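Peptidoglycan synthetase penicillin-binding protein 3 (Bifidobacterium adolescentis, PDB 4YE5) probably binds penicillin and, as a membrane-associated member of the transpeptidase family, probably cross-links peptidoglycan in the bacterial cell wall. Local coordinates at residues Y322-D327 with Q341-G346; T310-V315 with M347-D352. One frame throughout, in Å; residues are numbered along the deposited sequence.

In the fold
Both contacts lie within the penicillin-binding transpeptidase domain. Followed from its N-terminal side, strand 308-311 leads through Pro-312 into the hairpin of strands 314-317 and 320-323; the chain then runs through strand 331-334 and helix 335-340 to helix 344-350. Interaction 1 closes the inner loop, tying the end of the hairpin to the start of that last helix. Interaction 2 closes the outer loop and encloses it, laying the earlier strands against the helix one turn on. The two centres are about 8 Å apart, and Tyr-322 N lies 2.8 Å from Val-315 O, a probable hydrogen bond joining the hairpin's strands.

Interaction 1 of 2, residues Y322-D327 with Q341-G346; sequences YKDAVD and QSSNVG
Asp-324 holds the N-terminal end of helix 344-350 through Ser-343 and Val-345, at what is probably the SxN motif of the penicillin-binding transpeptidases, here Ser-342, Ser-343 and Asn-344. The packed part of the contact is the carboxylate itself. Asp-324 OD1 accepts from Val-345 N at 2.8 Å, nearly straight at 170°, and OD2 accepts from Ser-343 OG at 2.7 Å. Both donors come in on the syn side, modestly tilted out of the carboxylate plane, so the two bonds together fix the rotation of the group. His-328 NE2 is a further hydrogen-bond partner of OD2. Ser-343 is the N-cap: its OG lies anti to the backbone N (chi1 173°), where it also accepts from Gly-346 N at 2.8 Å. One hydroxyl thus accepts from a helix N-H and donates its own hydrogen to the carboxylate, whose negative charge would be expected to suit the helix N terminus. Beside this polar core, Val-345 turns CG2 to the strand and brings it 3.4 Å from Tyr-322 O.

The solvent side is looser. Lys-323 starts its side chain away from the helix, in an exposed position, and joins in through its backbone; from Ala-325 onward the loop leaves the contact.

Asn-344 points toward the hairpin yet is bonded only weakly across the contact, while Lys-290 NZ holds its OD1. Lys-290 belongs to a probable SxxK motif with Ser-287, to whose OG Ser-342 OG makes a weak hydrogen bond. The end of the hairpin thus bonds to residues next to this probable catalytic site. From the amide of Asn-344, ND2 donates a weak bond to Lys-323 O, 3.3 Å away at 157°.

Interaction 2 of 2, residues T310-V315 with M347-D352; sequences TVPNTV and MVIAGD
Pro-312 offers its ring by the edge to Ile-349: ring atom CD lies 3.8 Å from Ile-349 CD1, the two side chains meeting tip to tip, with CD1 not far from the mean plane of the ring. No side chain of 347-352 lies over either face of this puckered pyrrolidine, the one ring in the contact, and its other neighbours include Asn-330 in a loop. The arrangement is helix-on-strand packing within the penicillin-binding transpeptidase domain, where helix 344-350 lies against strand 308-311 and the hairpin strand 314-317, with Pro-312 in the turn between them.

Ile-349 buries more surface than any other residue here. Its CD1 is extended, anti to CA (chi2 176°), and besides the proline it comes within 4.1 Å of Thr-310 O, so one methyl touches both the end of strand 308-311 and the turn. Farther along, Val-315 and Val-348 cross obliquely, CG1 to CG1 at 3.9 Å. Val-315 turns that methyl into the space between its backbone N and carbonyl carbon (chi1 68°), while Val-348 also packs on Tyr-322 of the partner strand.

No hydrogen bond links the two segments, and the modest buried area is apolar side chain for the most part, near the surface. The deeper flank of the helix belongs to selenomethionine Met-347, which points away from the strands and packs on helix 290-299. Between the two outer pairs, Val-315 CG2 stands 4.5 Å from Ile-349 CG1.

Interaction 1 of 2, residues Y322-D327 with Q341-G346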
ATOM      1  N   TYR A 322     -36.150  -9.224  14.775  1.00 45.01           N
ATOM      2  CA  TYR A 322     -35.287  -8.249  14.109  1.00 38.64           C
ATOM      3  C   TYR A 322     -35.962  -6.888  14.023  1.00 35.95           C
ATOM      4  O   TYR A 322     -37.169  -6.800  13.787  1.00 34.57           O
ATOM      5  CB  TYR A 322     -34.884  -8.745  12.713  1.00 36.72           C
ATOM      6  CG  TYR A 322     -34.271 -10.119  12.743  1.00 36.37           C
ATOM      7  CD1 TYR A 322     -32.896 -10.286  12.910  1.00 30.07           C
ATOM      8  CD2 TYR A 322     -35.070 -11.256  12.639  1.00 38.21           C
ATOM      9  CE1 TYR A 322     -32.333 -11.544  12.945  1.00 31.54           C
ATOM     10  CE2 TYR A 322     -34.519 -12.523  12.673  1.00 41.43           C
ATOM     11  CZ  TYR A 322     -33.153 -12.667  12.829  1.00 38.86           C
ATOM     12  OH  TYR A 322     -32.611 -13.934  12.871  1.00 40.35           O
ATOM     13  N   LYS A 323     -35.176  -5.833  14.224  1.00 39.06           N
ATOM     14  CA  LYS A 323     -35.694  -4.470  14.219  1.00 44.02           C
ATOM     15  C   LYS A 323     -34.877  -3.580  13.291  1.00 35.32           C
ATOM     16  O   LYS A 323     -33.690  -3.819  13.067  1.00 37.16           O
ATOM     17  CB  LYS A 323     -35.663  -3.879  15.632  1.00 50.02           C
ATOM     18  CG  LYS A 323     -36.685  -4.486  16.575  1.00 63.14           C
ATOM     19  CD  LYS A 323     -36.742  -3.739  17.904  1.00 69.14           C
ATOM     20  CE  LYS A 323     -37.970  -4.141  18.724  1.00 70.13           C
ATOM     21  NZ  LYS A 323     -37.908  -5.555  19.195  1.00 69.93           N
ATOM     22  N   ASP A 324     -35.517  -2.550  12.751  1.00 32.77           N
ATOM     23  CA  ASP A 324     -34.778  -1.515  12.036  1.00 36.32           C
ATOM     24  C   ASP A 324     -34.270  -0.497  13.055  1.00 30.97           C
ATOM     25  O   ASP A 324     -34.732  -0.482  14.191  1.00 33.29           O
ATOM     26  CB  ASP A 324     -35.644  -0.860  10.951  1.00 35.07           C
ATOM     27  CG  ASP A 324     -35.863  -1.781   9.743  1.00 35.86           C
ATOM     28  OD1 ASP A 324     -35.098  -2.765   9.612  1.00 32.77           O
ATOM     29  OD2 ASP A 324     -36.785  -1.524   8.930  1.00 27.03           O
ATOM     30  N   ALA A 325     -33.331   0.344  12.644  1.00 29.92           N
ATOM     31  CA  ALA A 325     -32.714   1.325  13.531  1.00 36.25           C
ATOM     32  C   ALA A 325     -33.736   2.306  14.082  1.00 42.93           C
ATOM     33  O   ALA A 325     -33.573   2.848  15.178  1.00 47.05           O
ATOM     34  CB  ALA A 325     -31.617   2.072  12.790  1.00 33.21           C
ATOM     35  N   VAL A 326     -34.795   2.511  13.309  1.00 43.18           N
ATOM     36  CA  VAL A 326     -35.809   3.507  13.602  1.00 53.24           C
ATOM     37  C   VAL A 326     -37.193   2.857  13.672  1.00 54.29           C
ATOM     38  O   VAL A 326     -37.486   1.930  12.917  1.00 53.46           O
ATOM     39  CB  VAL A 326     -35.812   4.582  12.494  1.00 56.12           C
ATOM     40  CG1 VAL A 326     -37.007   5.515  12.626  1.00 57.60           C
ATOM     41  CG2 VAL A 326     -34.505   5.370  12.520  1.00 59.19           C
ATOM     42  N   ASP A 327     -38.032   3.331  14.586  1.00 57.96           N
ATOM     43  CA  ASP A 327     -39.446   2.957  14.590  1.00 60.09           C
ATOM     44  C   ASP A 327     -40.147   3.517  13.359  1.00 57.36           C
ATOM     45  O   ASP A 327     -40.131   4.722  13.118  1.00 62.61           O
ATOM     46  CB  ASP A 327     -40.137   3.491  15.840  1.00 69.20           C
ATOM     47  CG  ASP A 327     -39.881   2.637  17.062  1.00 79.41           C
ATOM     48  OD1 ASP A 327     -39.833   1.396  16.928  1.00 80.98           O
ATOM     49  OD2 ASP A 327     -39.734   3.210  18.162  1.00 85.75           O
ATOM     50  N   GLN A 341     -33.697   2.536   2.385  1.00 19.75           N
ATOM     51  CA  GLN A 341     -34.097   2.821   3.764  1.00 24.29           C
ATOM     52  C   GLN A 341     -33.295   2.020   4.785  1.00 28.31           C
ATOM     53  O   GLN A 341     -33.571   2.093   5.973  1.00 21.81           O
ATOM     54  CB  GLN A 341     -35.588   2.540   3.940  1.00 22.12           C
ATOM     55  CG  GLN A 341     -36.468   3.377   2.993  1.00 24.66           C
ATOM     56  CD  GLN A 341     -36.773   4.755   3.562  1.00 28.13           C
ATOM     57  OE1 GLN A 341     -36.357   5.083   4.673  1.00 28.65           O
ATOM     58  NE2 GLN A 341     -37.507   5.560   2.807  1.00 32.45           N
ATOM     59  N   SER A 342     -32.302   1.261   4.324  1.00 22.18           N
ATOM     60  CA  SER A 342     -31.481   0.459   5.228  1.00 21.03           C
ATOM     61  C   SER A 342     -32.331  -0.464   6.121  1.00 25.26           C
ATOM     62  O   SER A 342     -32.052  -0.625   7.296  1.00 21.63           O
ATOM     63  CB  SER A 342     -30.601   1.359   6.113  1.00 25.71           C
ATOM     64  OG  SER A 342     -29.814   2.246   5.324  1.00 23.35           O
ATOM     65  N   SER A 343     -33.360  -1.080   5.565  1.00 23.56           N
ATOM     66  CA  SER A 343     -34.255  -1.878   6.398  1.00 21.90           C
ATOM     67  C   SER A 343     -33.790  -3.321   6.563  1.00 24.15           C
ATOM     68  O   SER A 343     -33.945  -4.151   5.653  1.00 23.67           O
ATOM     69  CB  SER A 343     -35.670  -1.845   5.843  1.00 22.29           C
ATOM     70  OG  SER A 343     -36.518  -2.745   6.549  1.00 24.54           O
ATOM     71  N   ASN A 344     -33.234  -3.603   7.736  1.00 22.86           N
ATOM     72  CA  ASN A 344     -32.901  -4.963   8.150  1.00 28.85           C
ATOM     73  C   ASN A 344     -34.111  -5.858   8.047  1.00 23.37           C
ATOM     74  O   ASN A 344     -34.027  -6.997   7.588  1.00 34.20           O
ATOM     75  CB  ASN A 344     -32.419  -4.976   9.603  1.00 24.14           C
ATOM     76  CG  ASN A 344     -31.222  -4.088   9.820  1.00 29.42           C
ATOM     77  OD1 ASN A 344     -30.472  -3.808   8.889  1.00 26.03           O
ATOM     78  ND2 ASN A 344     -31.033  -3.636  11.056  1.00 32.01           N
ATOM     79  N   VAL A 345     -35.246  -5.334   8.493  1.00 24.97           N
ATOM     80  CA  VAL A 345     -36.472  -6.112   8.532  1.00 26.12           C
ATOM     81  C   VAL A 345     -36.866  -6.485   7.100  1.00 35.70           C
ATOM     82  O   VAL A 345     -37.149  -7.642   6.813  1.00 27.00           O
ATOM     83  CB  VAL A 345     -37.611  -5.359   9.253  1.00 29.95           C
ATOM     84  CG1 VAL A 345     -38.941  -6.094   9.068  1.00 29.84           C
ATOM     85  CG2 VAL A 345     -37.284  -5.191  10.754  1.00 27.73           C
ATOM     86  N   GLY A 346     -36.841  -5.511   6.196  1.00 30.08           N
ATOM     87  CA  GLY A 346     -37.098  -5.788   4.790  1.00 30.00           C
ATOM     88  C   GLY A 346     -36.185  -6.859   4.202  1.00 26.16           C
ATOM     89  O   GLY A 346     -36.633  -7.701   3.421  1.00 30.52           O
TER

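Interaction 2 of 2, residues T310-V315 with M347-D352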
ATOM      1  N   THR A 310     -44.608  -5.078   2.147  1.00 39.46           N
ATOM      2  CA  THR A 310     -45.088  -4.370   3.324  1.00 38.46           C
ATOM      3  C   THR A 310     -44.125  -4.672   4.456  1.00 38.39           C
ATOM      4  O   THR A 310     -43.989  -5.818   4.883  1.00 41.40           O
ATOM      5  CB  THR A 310     -46.501  -4.832   3.722  1.00 41.41           C
ATOM      6  OG1 THR A 310     -47.394  -4.593   2.629  1.00 37.62           O
ATOM      7  CG2 THR A 310     -46.989  -4.065   4.951  1.00 43.41           C
ATOM      8  N   VAL A 311     -43.443  -3.645   4.935  1.00 34.86           N
ATOM      9  CA  VAL A 311     -42.341  -3.847   5.861  1.00 36.11           C
ATOM     10  C   VAL A 311     -42.686  -3.227   7.204  1.00 37.37           C
ATOM     11  O   VAL A 311     -42.664  -2.009   7.345  1.00 37.22           O
ATOM     12  CB  VAL A 311     -41.025  -3.224   5.303  1.00 33.78           C
ATOM     13  CG1 VAL A 311     -39.829  -3.644   6.138  1.00 28.98           C
ATOM     14  CG2 VAL A 311     -40.818  -3.639   3.859  1.00 29.23           C
ATOM     15  N   PRO A 312     -43.023  -4.069   8.191  1.00 42.87           N
ATOM     16  CA  PRO A 312     -43.370  -3.607   9.540  1.00 47.54           C
ATOM     17  C   PRO A 312     -42.090  -3.224  10.254  1.00 47.77           C
ATOM     18  O   PRO A 312     -41.017  -3.473   9.701  1.00 44.33           O
ATOM     19  CB  PRO A 312     -44.004  -4.847  10.178  1.00 50.61           C
ATOM     20  CG  PRO A 312     -43.327  -5.989   9.510  1.00 50.25           C
ATOM     21  CD  PRO A 312     -43.010  -5.539   8.092  1.00 42.44           C
ATOM     22  N   ASN A 313     -42.149  -2.623  11.437  1.00 46.29           N
ATOM     23  CA  ASN A 313     -40.876  -2.214  12.031  1.00 46.77           C
ATOM     24  C   ASN A 313     -40.179  -3.323  12.811  1.00 41.02           C
ATOM     25  O   ASN A 313     -39.045  -3.171  13.236  1.00 39.05           O
ATOM     26  CB  ASN A 313     -40.982  -0.920  12.845  1.00 57.59           C
ATOM     27  CG  ASN A 313     -41.302  -1.166  14.298  1.00 60.01           C
ATOM     28  OD1 ASN A 313     -40.534  -0.798  15.177  1.00 61.36           O
ATOM     29  ND2 ASN A 313     -42.437  -1.798  14.559  1.00 63.90           N
ATOM     30  N   THR A 314     -40.855  -4.447  13.002  1.00 44.04           N
ATOM     31  CA  THR A 314     -40.163  -5.618  13.518  1.00 46.70           C
ATOM     32  C   THR A 314     -40.660  -6.844  12.796  1.00 39.92           C
ATOM     33  O   THR A 314     -41.750  -6.841  12.250  1.00 41.24           O
ATOM     34  CB  THR A 314     -40.400  -5.847  15.023  1.00 48.55           C
ATOM     35  OG1 THR A 314     -41.730  -6.350  15.219  1.00 54.39           O
ATOM     36  CG2 THR A 314     -40.190  -4.564  15.817  1.00 42.07           C
ATOM     37  N   VAL A 315     -39.853  -7.895  12.795  1.00 37.27           N
ATOM     38  CA  VAL A 315     -40.332  -9.188  12.344  1.00 36.67           C
ATOM     39  C   VAL A 315     -39.693 -10.279  13.190  1.00 41.54           C
ATOM     40  O   VAL A 315     -38.535 -10.172  13.595  1.00 42.41           O
ATOM     41  CB  VAL A 315     -40.088  -9.419  10.830  1.00 41.14           C
ATOM     42  CG1 VAL A 315     -38.610  -9.547  10.528  1.00 40.26           C
ATOM     43  CG2 VAL A 315     -40.851 -10.656  10.347  1.00 45.35           C
HETATM   44  N   MSE A 347     -34.912  -6.838   4.582  1.00 23.44           N
HETATM   45  CA  MSE A 347     -33.950  -7.812   4.072  1.00 22.99           C
HETATM   46  C   MSE A 347     -34.290  -9.217   4.559  1.00 28.28           C
HETATM   47  O   MSE A 347     -34.198 -10.189   3.815  1.00 29.29           O
HETATM   48  CB  MSE A 347     -32.519  -7.456   4.492  1.00 21.59           C
HETATM   49  CG  MSE A 347     -31.928  -6.224   3.810  1.00 20.20           C
HETATM   50 SE   MSE A 347     -31.840  -6.410   1.873  0.62 25.50          SE
HETATM   51  CE  MSE A 347     -30.330  -7.627   1.670  1.00 19.42           C
ATOM     52  N   VAL A 348     -34.667  -9.323   5.825  1.00 25.21           N
ATOM     53  CA  VAL A 348     -35.090 -10.614   6.374  1.00 29.03           C
ATOM     54  C   VAL A 348     -36.314 -11.159   5.653  1.00 31.42           C
ATOM     55  O   VAL A 348     -36.360 -12.337   5.294  1.00 29.74           O
ATOM     56  CB  VAL A 348     -35.367 -10.507   7.880  1.00 30.40           C
ATOM     57  CG1 VAL A 348     -36.133 -11.745   8.394  1.00 32.69           C
ATOM     58  CG2 VAL A 348     -34.045 -10.282   8.621  1.00 32.64           C
ATOM     59  N   ILE A 349     -37.302 -10.302   5.434  1.00 28.49           N
ATOM     60  CA  ILE A 349     -38.487 -10.715   4.698  1.00 33.11           C
ATOM     61  C   ILE A 349     -38.146 -11.096   3.255  1.00 33.67           C
ATOM     62  O   ILE A 349     -38.515 -12.173   2.792  1.00 36.53           O
ATOM     63  CB  ILE A 349     -39.575  -9.623   4.707  1.00 31.83           C
ATOM     64  CG1 ILE A 349     -40.055  -9.391   6.142  1.00 36.30           C
ATOM     65  CG2 ILE A 349     -40.749 -10.041   3.802  1.00 31.79           C
ATOM     66  CD1 ILE A 349     -41.055  -8.270   6.301  1.00 37.52           C
ATOM     67  N   ALA A 350     -37.424 -10.222   2.556  1.00 28.28           N
ATOM     68  CA  ALA A 350     -37.066 -10.473   1.160  1.00 27.99           C
ATOM     69  C   ALA A 350     -36.222 -11.735   0.990  1.00 32.86           C
ATOM     70  O   ALA A 350     -36.353 -12.442   0.002  1.00 33.63           O
ATOM     71  CB  ALA A 350     -36.320  -9.266   0.568  1.00 25.69           C
ATOM     72  N   GLY A 351     -35.352 -12.010   1.954  1.00 32.78           N
ATOM     73  CA  GLY A 351     -34.392 -13.090   1.812  1.00 29.17           C
ATOM     74  C   GLY A 351     -34.926 -14.444   2.231  1.00 33.64           C
ATOM     75  O   GLY A 351     -34.169 -15.413   2.300  1.00 32.51           O
ATOM     76  N   ASP A 352     -36.229 -14.501   2.495  1.00 33.56           N
ATOM     77  CA  ASP A 352     -36.887 -15.689   3.055  1.00 39.05           C
ATOM     78  C   ASP A 352     -36.465 -16.996   2.388  1.00 43.60           C
ATOM     79  O   ASP A 352     -36.160 -17.979   3.074  1.00 43.96           O
ATOM     80  CB  ASP A 352     -38.415 -15.536   2.981  1.00 41.11           C
ATOM     81  CG  ASP A 352     -39.161 -16.744   3.543  1.00 55.00           C
ATOM     82  OD1 ASP A 352     -38.734 -17.296   4.583  1.00 60.26           O
ATOM     83  OD2 ASP A 352     -40.189 -17.135   2.946  1.00 58.72           O
TER